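Local coordinates for Nop domain-containing protein (Archaeoglobus fulgidus, PDB 1NT2) that forms a complex with fibrillarin as a core protein of the archaeal box C/D sRNP and probably binds its guide RNA, at residues B[3-8]-B[28-33]; B[14-19]-B[44-49]; B[20-25]-B[58-63]; B[66-71]-B[233-238]; B[220-225]-B[246-251]. One frame throughout, in Å; residues are numbered along the deposited sequence.

Interaction 1 (B[3-8]-B[28-33]); sequences YNLWFG and AENPSP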
# COMPACT_ATOMS: atom_id res chain seq x y z
N TYR B 3 -27.98 12.42 40.43
CA TYR B 3 -26.61 12.91 40.54
C TYR B 3 -25.72 11.73 40.91
O TYR B 3 -26.10 10.90 41.73
CB TYR B 3 -26.52 14.02 41.59
CG TYR B 3 -27.05 15.36 41.12
CD1 TYR B 3 -28.15 15.96 41.75
CD2 TYR B 3 -26.42 16.05 40.09
CE1 TYR B 3 -28.60 17.22 41.35
CE2 TYR B 3 -26.87 17.30 39.69
CZ TYR B 3 -27.95 17.89 40.32
OH TYR B 3 -28.36 19.15 39.94
N ASN B 4 -24.55 11.65 40.29
CA ASN B 4 -23.63 10.55 40.55
C ASN B 4 -22.42 10.99 41.36
O ASN B 4 -21.42 11.44 40.81
CB ASN B 4 -23.15 9.93 39.23
CG ASN B 4 -24.30 9.49 38.32
OD1 ASN B 4 -24.67 10.20 37.38
ND2 ASN B 4 -24.86 8.32 38.60
N LEU B 5 -22.51 10.86 42.68
CA LEU B 5 -21.40 11.24 43.54
C LEU B 5 -20.62 9.97 43.86
O LEU B 5 -21.14 8.87 43.71
CB LEU B 5 -21.92 11.90 44.80
CG LEU B 5 -23.04 12.92 44.57
CD1 LEU B 5 -23.26 13.71 45.86
CD2 LEU B 5 -22.70 13.87 43.41
N TRP B 6 -19.38 10.12 44.32
CA TRP B 6 -18.54 8.96 44.61
C TRP B 6 -19.05 7.94 45.62
O TRP B 6 -18.57 6.81 45.64
CB TRP B 6 -17.13 9.41 45.03
CG TRP B 6 -17.02 10.05 46.39
CD1 TRP B 6 -17.14 11.39 46.68
CD2 TRP B 6 -16.70 9.40 47.62
NE1 TRP B 6 -16.90 11.60 48.02
CE2 TRP B 6 -16.64 10.40 48.62
CE3 TRP B 6 -16.47 8.07 47.98
CZ2 TRP B 6 -16.34 10.11 49.95
CZ3 TRP B 6 -16.17 7.78 49.30
CH2 TRP B 6 -16.11 8.80 50.28
N PHE B 7 -20.01 8.33 46.46
CA PHE B 7 -20.56 7.39 47.45
C PHE B 7 -21.93 6.86 47.06
O PHE B 7 -22.32 5.77 47.48
CB PHE B 7 -20.63 8.02 48.86
CG PHE B 7 -21.08 9.45 48.88
CD1 PHE B 7 -20.15 10.49 48.75
CD2 PHE B 7 -22.43 9.77 49.00
CE1 PHE B 7 -20.57 11.83 48.75
CE2 PHE B 7 -22.85 11.09 49.00
CZ PHE B 7 -21.92 12.13 48.87
N GLY B 8 -22.67 7.62 46.25
CA GLY B 8 -23.98 7.16 45.85
C GLY B 8 -24.74 8.12 44.94
O GLY B 8 -24.14 9.04 44.36
N ALA B 28 -18.70 8.39 38.93
CA ALA B 28 -19.18 9.74 39.24
C ALA B 28 -19.34 10.63 38.00
O ALA B 28 -18.70 11.68 37.88
CB ALA B 28 -18.23 10.40 40.22
N GLU B 29 -20.24 10.20 37.11
CA GLU B 29 -20.56 10.88 35.85
C GLU B 29 -21.63 11.97 36.00
O GLU B 29 -22.80 11.69 36.31
CB GLU B 29 -21.02 9.84 34.79
CG GLU B 29 -22.24 8.93 35.20
CD GLU B 29 -22.73 7.94 34.10
OE1 GLU B 29 -23.61 7.09 34.43
OE2 GLU B 29 -22.26 8.01 32.94
N ASN B 30 -21.23 13.21 35.77
CA ASN B 30 -22.14 14.34 35.85
C ASN B 30 -21.67 15.27 34.76
O ASN B 30 -20.51 15.66 34.75
CB ASN B 30 -22.03 15.02 37.22
CG ASN B 30 -22.76 14.26 38.31
OD1 ASN B 30 -23.99 14.18 38.30
ND2 ASN B 30 -22.02 13.69 39.24
N PRO B 31 -22.56 15.63 33.81
CA PRO B 31 -22.23 16.52 32.69
C PRO B 31 -22.42 18.01 32.91
O PRO B 31 -22.44 18.79 31.96
CB PRO B 31 -23.16 16.01 31.60
CG PRO B 31 -24.41 15.80 32.39
CD PRO B 31 -23.91 15.06 33.64
N SER B 32 -22.54 18.42 34.16
CA SER B 32 -22.75 19.83 34.42
C SER B 32 -22.49 20.15 35.88
O SER B 32 -22.96 19.44 36.77
CB SER B 32 -24.19 20.20 34.04
OG SER B 32 -24.49 21.55 34.35
N PRO B 33 -21.74 21.24 36.15
CA PRO B 33 -21.42 21.66 37.51
C PRO B 33 -22.52 21.26 38.49
O PRO B 33 -23.70 21.35 38.16
CB PRO B 33 -21.29 23.17 37.37
CG PRO B 33 -20.67 23.31 36.03
CD PRO B 33 -21.43 22.32 35.18
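The carboxamide of Asn30 reads both backbone polar groups of Asn4. With CG anti to the carbonyl carbon (chi1 -78°), Asn30 brings its amide alongside strand 3-4. Its OD1 accepts from Asn4 N at 3.3 Å, in the carbonyl plane on a lone pair, and the N-H points almost straight at it (170°). The return bond, from Asn30 ND2 to Asn4 O at 2.8 Å, is bent and weak. The same Asn4 O receives a CA-H...O contact from Ala28 CA at 3.2 Å. Asn30 OD1 lies in the plane of the Tyr3 ring at its edge, 3.6 Å from Tyr3 CD2. Glu29 runs beside Asn4, and its carboxylate is paired with Arg2. Strand 3-4 pairs with strand 9-10 through Tyr3 and Tyr10, while Asn30 O bonds weakly to Ser121 of the fibrillarin chain. A side-chain amide thus serves the main-chain N-H of Asn4 well and its carbonyl only weakly, tying the loop after helix 21-27 to strand 3-4.

Interaction 2 (B[14-19]-B[44-49]); sequences EIKLSE and KALGKD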
# COMPACT_ATOMS: atom_id res chain seq x y z
N GLU B 14 -30.23 9.65 49.48
CA GLU B 14 -28.91 9.03 49.34
C GLU B 14 -28.93 7.51 49.34
O GLU B 14 -29.43 6.87 50.26
CB GLU B 14 -27.97 9.55 50.44
CG GLU B 14 -28.61 9.66 51.83
CD GLU B 14 -28.23 8.51 52.78
OE1 GLU B 14 -28.51 7.34 52.45
OE2 GLU B 14 -27.68 8.80 53.86
N ILE B 15 -28.37 6.92 48.29
CA ILE B 15 -28.30 5.48 48.15
C ILE B 15 -26.84 5.11 47.86
O ILE B 15 -26.35 5.32 46.76
CB ILE B 15 -29.20 4.97 46.99
CG1 ILE B 15 -30.68 5.03 47.40
CG2 ILE B 15 -28.83 3.53 46.61
CD1 ILE B 15 -31.10 3.98 48.43
N LYS B 16 -26.16 4.57 48.87
CA LYS B 16 -24.76 4.19 48.71
C LYS B 16 -24.63 2.96 47.83
O LYS B 16 -25.64 2.40 47.38
CB LYS B 16 -24.14 3.90 50.08
CG LYS B 16 -24.07 5.11 50.97
CD LYS B 16 -25.44 5.64 51.31
CE LYS B 16 -25.36 7.02 51.91
NZ LYS B 16 -24.48 7.04 53.11
N LEU B 17 -23.40 2.55 47.57
CA LEU B 17 -23.14 1.36 46.75
C LEU B 17 -22.71 0.24 47.69
O LEU B 17 -22.02 0.50 48.68
CB LEU B 17 -22.03 1.63 45.72
CG LEU B 17 -22.40 2.42 44.46
CD1 LEU B 17 -22.55 3.89 44.79
CD2 LEU B 17 -21.34 2.21 43.39
N SER B 18 -23.11 -0.99 47.40
CA SER B 18 -22.74 -2.12 48.25
C SER B 18 -21.23 -2.30 48.31
O SER B 18 -20.63 -2.90 47.41
CB SER B 18 -23.41 -3.42 47.75
OG SER B 18 -24.79 -3.44 48.06
N GLU B 19 -20.62 -1.78 49.38
CA GLU B 19 -19.17 -1.86 49.60
C GLU B 19 -18.39 -1.61 48.31
O GLU B 19 -17.27 -2.11 48.14
CB GLU B 19 -18.81 -3.24 50.19
CG GLU B 19 -19.37 -3.48 51.61
CD GLU B 19 -19.12 -4.90 52.13
OE1 GLU B 19 -17.96 -5.36 52.08
OE2 GLU B 19 -20.08 -5.54 52.60
N LYS B 44 -23.00 14.49 55.39
CA LYS B 44 -24.33 14.09 55.84
C LYS B 44 -24.69 12.66 55.41
O LYS B 44 -25.87 12.33 55.25
CB LYS B 44 -25.39 15.05 55.29
CG LYS B 44 -25.56 16.35 56.06
CD LYS B 44 -27.03 16.60 56.45
CE LYS B 44 -28.00 16.50 55.26
NZ LYS B 44 -27.68 17.40 54.10
N ALA B 45 -23.68 11.82 55.21
CA ALA B 45 -23.91 10.44 54.81
C ALA B 45 -22.90 9.56 55.52
O ALA B 45 -23.25 8.58 56.17
CB ALA B 45 -23.75 10.31 53.30
N LEU B 46 -21.63 9.93 55.37
CA LEU B 46 -20.53 9.21 56.01
C LEU B 46 -20.13 10.02 57.22
O LEU B 46 -20.31 11.25 57.24
CB LEU B 46 -19.34 9.10 55.07
CG LEU B 46 -19.61 8.68 53.62
CD1 LEU B 46 -18.28 8.48 52.94
CD2 LEU B 46 -20.42 7.40 53.56
N GLY B 47 -19.59 9.35 58.23
CA GLY B 47 -19.20 10.05 59.44
C GLY B 47 -18.17 11.13 59.16
O GLY B 47 -18.29 11.92 58.22
N LYS B 48 -17.15 11.18 60.01
CA LYS B 48 -16.07 12.14 59.83
C LYS B 48 -15.06 11.43 58.92
O LYS B 48 -14.26 12.07 58.23
CB LYS B 48 -15.44 12.50 61.18
CG LYS B 48 -16.40 13.14 62.20
CD LYS B 48 -16.86 14.57 61.83
CE LYS B 48 -18.16 14.62 60.99
NZ LYS B 48 -18.02 14.18 59.56
N ASP B 49 -15.15 10.10 58.90
CA ASP B 49 -14.27 9.29 58.07
C ASP B 49 -14.37 9.70 56.61
O ASP B 49 -13.52 9.32 55.80
CB ASP B 49 -14.63 7.80 58.17
CG ASP B 49 -14.41 7.23 59.55
OD1 ASP B 49 -13.47 7.68 60.24
OD2 ASP B 49 -15.17 6.32 59.93
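Two surface loops of the N-terminal part meet here, the one leading from strand 9-10 into helix 21-27 and the one that joins helix 38-43 to helix 50-71. The tip of Lys16 does most of the touching. Lys16 CE lies 3.9 Å from Ala45 CB, and one methyl of Leu46, CD2, stands 4.1 Å from Lys16 NZ. Ala45 directs its methyl at the first loop, whereas Leu46 swings its tip across. Glu14 adds a looser contact, with OE2 4.2 Å from Ala45 CB. The next shell places these groups: a long salt bridge of 3.7 Å joins Lys16 NZ to Glu14 OE2 within the first loop and would probably keep the ammonium near the Glu14 carboxylate. Backbone bonds between Ile15 and Val9 fix the first loop, and Lys44, just past helix 38-43, starts the second. Kinks at chi2 (63°) and chi4 (-56°) fold the lysine so that its NZ ends 3.4 Å from Ala45 CB.

Interaction 3 (B[20-25]-B[58-63]); sequences NFEESF and ALAVSE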
# COMPACT_ATOMS: atom_id res chain seq x y z
N ASN B 20 -18.98 -0.83 47.41
CA ASN B 20 -18.35 -0.53 46.15
C ASN B 20 -18.37 0.95 45.83
O ASN B 20 -19.15 1.41 45.00
CB ASN B 20 -19.03 -1.31 45.02
CG ASN B 20 -18.03 -1.93 44.05
OD1 ASN B 20 -17.25 -1.22 43.41
ND2 ASN B 20 -18.04 -3.25 43.94
N PHE B 21 -17.52 1.70 46.54
CA PHE B 21 -17.39 3.14 46.33
C PHE B 21 -16.40 3.26 45.19
O PHE B 21 -16.41 4.24 44.43
CB PHE B 21 -16.83 3.82 47.58
CG PHE B 21 -17.77 3.78 48.75
CD1 PHE B 21 -17.28 3.90 50.03
CD2 PHE B 21 -19.14 3.62 48.56
CE1 PHE B 21 -18.14 3.85 51.11
CE2 PHE B 21 -20.00 3.57 49.63
CZ PHE B 21 -19.50 3.69 50.91
N GLU B 22 -15.55 2.26 45.08
CA GLU B 22 -14.55 2.21 44.04
C GLU B 22 -15.26 2.27 42.70
O GLU B 22 -14.79 2.93 41.77
CB GLU B 22 -13.74 0.92 44.15
CG GLU B 22 -12.95 0.83 45.44
CD GLU B 22 -12.05 -0.40 45.49
OE1 GLU B 22 -11.29 -0.53 46.48
OE2 GLU B 22 -12.10 -1.22 44.56
N GLU B 23 -16.40 1.60 42.60
CA GLU B 23 -17.14 1.58 41.35
C GLU B 23 -17.72 2.95 41.03
O GLU B 23 -17.37 3.54 40.02
CB GLU B 23 -18.25 0.54 41.38
CG GLU B 23 -18.34 -0.27 40.10
CD GLU B 23 -19.49 -1.24 40.11
OE1 GLU B 23 -20.65 -0.77 40.17
OE2 GLU B 23 -19.24 -2.47 40.04
N SER B 24 -18.60 3.45 41.90
CA SER B 24 -19.22 4.77 41.68
C SER B 24 -18.18 5.87 41.62
O SER B 24 -18.44 6.96 41.12
CB SER B 24 -20.22 5.09 42.79
OG SER B 24 -19.59 5.03 44.06
N PHE B 25 -17.00 5.59 42.16
CA PHE B 25 -15.91 6.55 42.15
C PHE B 25 -15.55 6.73 40.69
O PHE B 25 -15.34 7.84 40.21
CB PHE B 25 -14.70 5.99 42.89
CG PHE B 25 -13.60 6.98 43.10
CD1 PHE B 25 -13.73 7.98 44.06
CD2 PHE B 25 -12.45 6.93 42.32
CE1 PHE B 25 -12.72 8.92 44.24
CE2 PHE B 25 -11.44 7.87 42.49
CZ PHE B 25 -11.58 8.87 43.46
N ALA B 58 -9.86 6.47 46.52
CA ALA B 58 -9.03 7.09 45.50
C ALA B 58 -7.67 6.41 45.42
O ALA B 58 -6.97 6.52 44.41
CB ALA B 58 -8.86 8.59 45.79
N LEU B 59 -7.29 5.70 46.47
CA LEU B 59 -6.01 5.02 46.49
C LEU B 59 -6.10 3.64 45.82
O LEU B 59 -5.20 3.24 45.08
CB LEU B 59 -5.51 4.87 47.92
CG LEU B 59 -4.03 4.55 48.01
CD1 LEU B 59 -3.24 5.67 47.36
CD2 LEU B 59 -3.62 4.39 49.45
N ALA B 60 -7.19 2.93 46.09
CA ALA B 60 -7.41 1.60 45.53
C ALA B 60 -7.39 1.63 44.01
O ALA B 60 -6.66 0.86 43.39
CB ALA B 60 -8.74 1.05 46.01
N VAL B 61 -8.20 2.50 43.41
CA VAL B 61 -8.25 2.60 41.95
C VAL B 61 -6.91 3.01 41.37
O VAL B 61 -6.49 2.49 40.34
CB VAL B 61 -9.33 3.60 41.47
CG1 VAL B 61 -10.73 3.03 41.68
CG2 VAL B 61 -9.19 4.91 42.20
N SER B 62 -6.24 3.95 42.03
CA SER B 62 -4.94 4.42 41.56
C SER B 62 -3.94 3.27 41.47
O SER B 62 -3.16 3.18 40.53
CB SER B 62 -4.38 5.48 42.51
OG SER B 62 -5.25 6.59 42.61
N GLU B 63 -3.97 2.39 42.47
CA GLU B 63 -3.07 1.26 42.50
C GLU B 63 -3.37 0.26 41.39
O GLU B 63 -2.45 -0.22 40.72
CB GLU B 63 -3.17 0.58 43.87
CG GLU B 63 -2.80 1.52 45.02
CD GLU B 63 -3.15 0.95 46.39
OE1 GLU B 63 -2.84 1.63 47.40
OE2 GLU B 63 -3.72 -0.16 46.47
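Phe25 holds CG anti to its backbone N (chi1 -172°), which places the ring against helix 50-71, while Glu22, one turn earlier, turns CG anti to its carbonyl carbon (chi1 -64°) and reaches across extended. Two side chains one turn apart meet the ring. Its tip, Phe25 CZ, touches Ala58 CB at 3.6 Å, and Val61 comes in obliquely, with CG2 3.7 Å from Phe25 CE2. The backbone N of Ala58 lies over one face, toward the rim. Glu22 OE1 touches the methyl of Ala60, and Val61 CG1 approaches Glu22 O at 4.1 Å. No hydrogen bond joins 20-25 to 58-63; the contact combines apolar packing round Phe25 with the chain of Glu22, whose carboxylate has a long, weak ion pair to Arg237. Asn20 is the N-cap, its OD1 accepting weakly from Glu23 N. Ile123 of the fibrillarin chain packs on Phe25 and Pro109 of that chain on Ala58. The axes of 21-25 and 58-63, 9.6 Å apart and crossing at -74°, make this the steep packing of a short helix laid across a long one, with an aromatic ring filling the join in a mostly helical fold.

Interaction 4 (B[66-71]-B[233-238]); sequences VEKELR and IDYFRG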
# COMPACT_ATOMS: atom_id res chain seq x y z
N VAL B 66 -1.85 1.43 38.18
CA VAL B 66 -0.42 1.20 38.20
C VAL B 66 -0.15 -0.30 38.18
O VAL B 66 0.89 -0.74 37.69
CB VAL B 66 0.21 1.85 39.44
CG1 VAL B 66 1.72 1.86 39.32
CG2 VAL B 66 -0.30 3.27 39.57
N GLU B 67 -1.09 -1.08 38.68
CA GLU B 67 -0.91 -2.53 38.68
C GLU B 67 -1.00 -3.09 37.26
O GLU B 67 -0.17 -3.91 36.85
CB GLU B 67 -1.96 -3.20 39.57
CG GLU B 67 -1.56 -4.60 39.99
CD GLU B 67 -0.19 -4.63 40.65
OE1 GLU B 67 0.25 -5.72 41.06
OE2 GLU B 67 0.46 -3.56 40.76
N LYS B 68 -2.00 -2.65 36.51
CA LYS B 68 -2.17 -3.09 35.13
C LYS B 68 -1.01 -2.57 34.27
O LYS B 68 -0.36 -3.34 33.56
CB LYS B 68 -3.49 -2.58 34.55
CG LYS B 68 -4.73 -3.25 35.11
CD LYS B 68 -5.97 -2.64 34.48
CE LYS B 68 -7.26 -3.20 35.08
NZ LYS B 68 -7.44 -4.64 34.77
N GLU B 69 -0.74 -1.26 34.34
CA GLU B 69 0.33 -0.65 33.56
C GLU B 69 1.69 -1.25 33.87
O GLU B 69 2.69 -0.89 33.24
CB GLU B 69 0.39 0.86 33.79
CG GLU B 69 -0.81 1.60 33.25
CD GLU B 69 -1.15 1.20 31.82
OE1 GLU B 69 -0.30 1.39 30.92
OE2 GLU B 69 -2.26 0.69 31.61
N LEU B 70 1.73 -2.15 34.84
CA LEU B 70 2.97 -2.82 35.19
C LEU B 70 2.98 -4.12 34.38
O LEU B 70 4.02 -4.59 33.92
CB LEU B 70 3.00 -3.14 36.68
CG LEU B 70 4.39 -3.50 37.21
CD1 LEU B 70 5.15 -2.20 37.49
CD2 LEU B 70 4.27 -4.35 38.46
N ARG B 71 1.78 -4.69 34.22
CA ARG B 71 1.58 -5.92 33.47
C ARG B 71 1.53 -5.64 31.97
O ARG B 71 1.83 -6.52 31.16
CB ARG B 71 0.25 -6.57 33.89
CG ARG B 71 0.32 -7.43 35.15
CD ARG B 71 -1.06 -8.00 35.50
NE ARG B 71 -1.91 -7.02 36.19
CZ ARG B 71 -3.18 -7.24 36.56
NH1 ARG B 71 -3.76 -8.40 36.29
NH2 ARG B 71 -3.86 -6.30 37.21
N ILE B 233 -14.06 1.66 34.25
CA ILE B 233 -14.27 0.71 35.31
C ILE B 233 -13.43 -0.55 35.11
O ILE B 233 -12.98 -1.14 36.07
CB ILE B 233 -15.76 0.38 35.43
CG1 ILE B 233 -16.54 1.69 35.58
CG2 ILE B 233 -16.00 -0.55 36.62
CD1 ILE B 233 -18.01 1.53 35.77
N ASP B 234 -13.21 -0.94 33.86
CA ASP B 234 -12.38 -2.12 33.58
C ASP B 234 -10.94 -1.87 34.03
O ASP B 234 -10.34 -2.68 34.75
CB ASP B 234 -12.35 -2.39 32.08
CG ASP B 234 -13.60 -3.05 31.57
OD1 ASP B 234 -13.98 -4.09 32.14
OD2 ASP B 234 -14.20 -2.53 30.60
N TYR B 235 -10.42 -0.74 33.58
CA TYR B 235 -9.05 -0.30 33.84
C TYR B 235 -8.70 0.02 35.30
O TYR B 235 -7.55 -0.13 35.71
CB TYR B 235 -8.79 0.92 32.94
CG TYR B 235 -7.37 1.44 32.91
CD1 TYR B 235 -7.11 2.80 33.03
CD2 TYR B 235 -6.29 0.58 32.75
CE1 TYR B 235 -5.82 3.30 33.01
CE2 TYR B 235 -4.99 1.07 32.73
CZ TYR B 235 -4.76 2.43 32.86
OH TYR B 235 -3.48 2.93 32.88
N PHE B 236 -9.68 0.44 36.10
CA PHE B 236 -9.40 0.78 37.50
C PHE B 236 -9.98 -0.18 38.53
O PHE B 236 -9.51 -0.22 39.68
CB PHE B 236 -9.92 2.19 37.78
CG PHE B 236 -9.24 3.25 36.98
CD1 PHE B 236 -7.90 3.52 37.18
CD2 PHE B 236 -9.93 3.96 36.01
CE1 PHE B 236 -7.24 4.49 36.42
CE2 PHE B 236 -9.29 4.93 35.24
CZ PHE B 236 -7.94 5.20 35.45
N ARG B 237 -11.00 -0.92 38.12
CA ARG B 237 -11.68 -1.91 38.97
C ARG B 237 -11.26 -3.32 38.56
O ARG B 237 -10.78 -4.10 39.37
CB ARG B 237 -13.20 -1.78 38.82
CG ARG B 237 -13.95 -1.11 39.97
CD ARG B 237 -14.50 -2.13 40.95
NE ARG B 237 -13.45 -2.89 41.61
CZ ARG B 237 -13.66 -3.76 42.59
NH1 ARG B 237 -14.89 -3.98 43.03
NH2 ARG B 237 -12.63 -4.40 43.14
N GLY B 238 -11.45 -3.62 37.28
CA GLY B 238 -11.11 -4.93 36.76
C GLY B 238 -12.30 -5.86 36.84
O GLY B 238 -12.36 -6.87 36.14
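The last turns of helices 50-71 and 217-236 come together here, closest at the CA atoms of Lys68 and Tyr235, 7.5 Å apart, and after helix 217-236 Gly238 is the first residue to leave helical angles, with a positive phi (91°) that suits a glycine. Lys68 runs out extended through CE and turns only NZ at chi4, sliding past the Tyr235 ring in the opposite direction. Its CD lies 3.7 Å from Tyr235 CD2, and its CE rests against the carbonyls of Asp234 and Tyr235. Lys68 NZ is 3.5 Å from Asp234 O, so the carbonyl-rich end of the helix would probably favour its positive charge, whereas the nearby ammonium of Lys64 would work against it. Tyr235 holds CG anti to its backbone N (chi1 -172°) and reaches Glu69, whose chain folds back at chi2 (-48°). Tyr235 OH donates a weak hydrogen bond to Glu69 OE2 at 2.8 Å, with the carboxylate carbon in the ring plane at the edge. A phenylalanine here removes the hydroxyl and its bond, and would probably leave the Glu69 carboxylate less well held. Glu69 also has a long, weak ion pair with Arg75. Around the ring stand Met161, Glu162 and Val165 of helix 161-165, while Ile233 and Phe236 lean on Leu26 of helix 21-27, and Ala91 of the fibrillarin chain packs on Glu69.

Interaction 5 (B[220-225]-B[246-251]); sequences ARFLAA and ESIRRR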
# COMPACT_ATOMS: atom_id res chain seq x y z
N ALA B 220 -26.26 4.99 19.66
CA ALA B 220 -24.81 5.01 19.66
C ALA B 220 -24.37 5.93 20.80
O ALA B 220 -23.62 5.52 21.69
CB ALA B 220 -24.29 5.52 18.33
N ARG B 221 -24.87 7.16 20.77
CA ARG B 221 -24.54 8.15 21.78
C ARG B 221 -24.63 7.62 23.20
O ARG B 221 -23.76 7.91 24.03
CB ARG B 221 -25.46 9.36 21.64
CG ARG B 221 -25.22 10.21 20.39
CD ARG B 221 -26.38 11.19 20.21
NE ARG B 221 -26.77 11.78 21.49
CZ ARG B 221 -27.98 12.27 21.76
NH1 ARG B 221 -28.92 12.25 20.82
NH2 ARG B 221 -28.24 12.79 22.96
N PHE B 222 -25.68 6.85 23.48
CA PHE B 222 -25.85 6.28 24.82
C PHE B 222 -24.88 5.13 25.02
O PHE B 222 -24.26 5.00 26.07
CB PHE B 222 -27.28 5.78 25.04
CG PHE B 222 -27.56 5.33 26.46
CD1 PHE B 222 -27.78 6.25 27.48
CD2 PHE B 222 -27.55 3.97 26.79
CE1 PHE B 222 -27.99 5.83 28.80
CE2 PHE B 222 -27.76 3.54 28.11
CZ PHE B 222 -27.98 4.47 29.11
N LEU B 223 -24.77 4.28 24.01
CA LEU B 223 -23.87 3.13 24.07
C LEU B 223 -22.43 3.61 24.25
O LEU B 223 -21.69 3.11 25.10
CB LEU B 223 -23.99 2.30 22.79
CG LEU B 223 -23.15 1.02 22.73
CD1 LEU B 223 -23.51 0.11 23.89
CD2 LEU B 223 -23.37 0.32 21.39
N ALA B 224 -22.06 4.60 23.45
CA ALA B 224 -20.72 5.16 23.51
C ALA B 224 -20.47 5.76 24.89
O ALA B 224 -19.42 5.52 25.50
CB ALA B 224 -20.57 6.23 22.43
N ALA B 225 -21.43 6.53 25.37
CA ALA B 225 -21.33 7.18 26.68
C ALA B 225 -21.06 6.14 27.76
O ALA B 225 -20.06 6.21 28.49
CB ALA B 225 -22.61 7.92 26.99
N GLU B 246 -27.15 -3.40 31.87
CA GLU B 246 -28.51 -3.14 32.28
C GLU B 246 -29.03 -1.89 31.57
O GLU B 246 -29.94 -1.96 30.73
CB GLU B 246 -28.58 -2.94 33.80
CG GLU B 246 -29.99 -2.87 34.34
CD GLU B 246 -30.86 -4.02 33.83
OE1 GLU B 246 -30.56 -5.19 34.18
OE2 GLU B 246 -31.83 -3.76 33.07
N SER B 247 -28.44 -0.75 31.91
CA SER B 247 -28.82 0.53 31.33
C SER B 247 -29.01 0.48 29.82
O SER B 247 -29.96 1.06 29.29
CB SER B 247 -27.75 1.58 31.65
OG SER B 247 -26.51 1.23 31.06
N ILE B 248 -28.11 -0.22 29.14
CA ILE B 248 -28.14 -0.33 27.68
C ILE B 248 -29.36 -1.07 27.13
O ILE B 248 -30.01 -0.60 26.21
CB ILE B 248 -26.87 -1.02 27.17
CG1 ILE B 248 -25.64 -0.43 27.86
CG2 ILE B 248 -26.77 -0.85 25.67
CD1 ILE B 248 -25.44 1.06 27.63
N ARG B 249 -29.65 -2.24 27.69
CA ARG B 249 -30.80 -3.03 27.26
C ARG B 249 -32.08 -2.25 27.51
O ARG B 249 -32.96 -2.20 26.67
CB ARG B 249 -30.87 -4.36 28.04
CG ARG B 249 -32.12 -5.20 27.78
CD ARG B 249 -32.14 -5.78 26.37
NE ARG B 249 -33.32 -6.59 26.11
CZ ARG B 249 -33.58 -7.20 24.94
NH1 ARG B 249 -32.73 -7.08 23.93
NH2 ARG B 249 -34.69 -7.91 24.80
N ARG B 250 -32.15 -1.64 28.68
CA ARG B 250 -33.31 -0.85 29.07
C ARG B 250 -33.51 0.31 28.08
O ARG B 250 -34.56 0.42 27.46
CB ARG B 250 -33.09 -0.29 30.47
CG ARG B 250 -34.29 0.44 31.05
CD ARG B 250 -33.90 1.18 32.32
NE ARG B 250 -33.08 0.37 33.21
CZ ARG B 250 -33.50 -0.70 33.88
NH1 ARG B 250 -34.75 -1.12 33.76
NH2 ARG B 250 -32.66 -1.35 34.67
N ARG B 251 -32.49 1.15 27.94
CA ARG B 251 -32.54 2.30 27.04
C ARG B 251 -32.88 1.83 25.64
O ARG B 251 -33.41 2.57 24.82
CB ARG B 251 -31.18 3.02 27.04
CG ARG B 251 -31.19 4.48 26.58
CD ARG B 251 -31.41 4.61 25.08
NE ARG B 251 -31.20 5.98 24.60
CZ ARG B 251 -31.85 7.05 25.06
NH1 ARG B 251 -32.75 6.92 26.02
NH2 ARG B 251 -31.61 8.24 24.54
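One face of the Phe222 ring is covered by Arg251, whose CG sits 3.6 Å from the ring centroid and only 10° off its normal, a CH-pi contact centred on the ring. In the ring plane, at its edge, lie Ser247 CB and Ile248 N. Obliquely, Ile248 CD1 touches Phe222 CE2 at 3.4 Å, and Ser247 O stands 3.5 Å from the same carbon. The guanidinium of Arg251, turned 34° from the ring plane, lies obliquely by the ring's root, with its NE 3.9 Å from Phe222 CB; its NH1 has a long, weak ion pair with Glu254. These side chains join helices 217-236 and 243-254, consecutive in the chain; the segments 220-225 and 246-251 run antiparallel at 173° with axes 10.2 Å apart, a helical hairpin within the Nop family region. Phe222, its CG anti to the backbone N, lays its ring against the partner helix, and Arg251 bends at chi2 to bring its aliphatic stem over the ring. An alanine here removes the ring, with its CH-pi contact and its packing on Ile248, and would probably loosen the hairpin. Beside it Leu223 CD1 meets Ile248 CG2 at 3.8 Å, the two chains crossing at about a right angle. Ser247, whose hydroxyl bonds to Leu244 O, puts its CB 3.9 Å from Phe222 CZ. Ile208 and Phe207 of helix 206-209 continue the packing over Leu223 and Ile248.

How the interactions relate
From the N terminus, interaction 1 closes the first loop, bringing strand 3-4 to the loop after helix 21-27. Interactions 2 and 3 open before it closes and end later, so all three cross one another. They also touch: Trp6 O probably hydrogen-bonds to Ser24 OG, and Leu17 packs on both Phe7 and Ser24. Interaction 4 opens after interaction 3 closes, on the same helix 50-71, and brings the end of helix 217-236 back across 161 residues; Arg237 makes a long, weak ion pair with Glu22 of interaction 3. Interaction 5 crosses interaction 4, because 220-225 precedes 233-238 and 246-251 follows it; it ties helix 217-236, used by both, to the last helix.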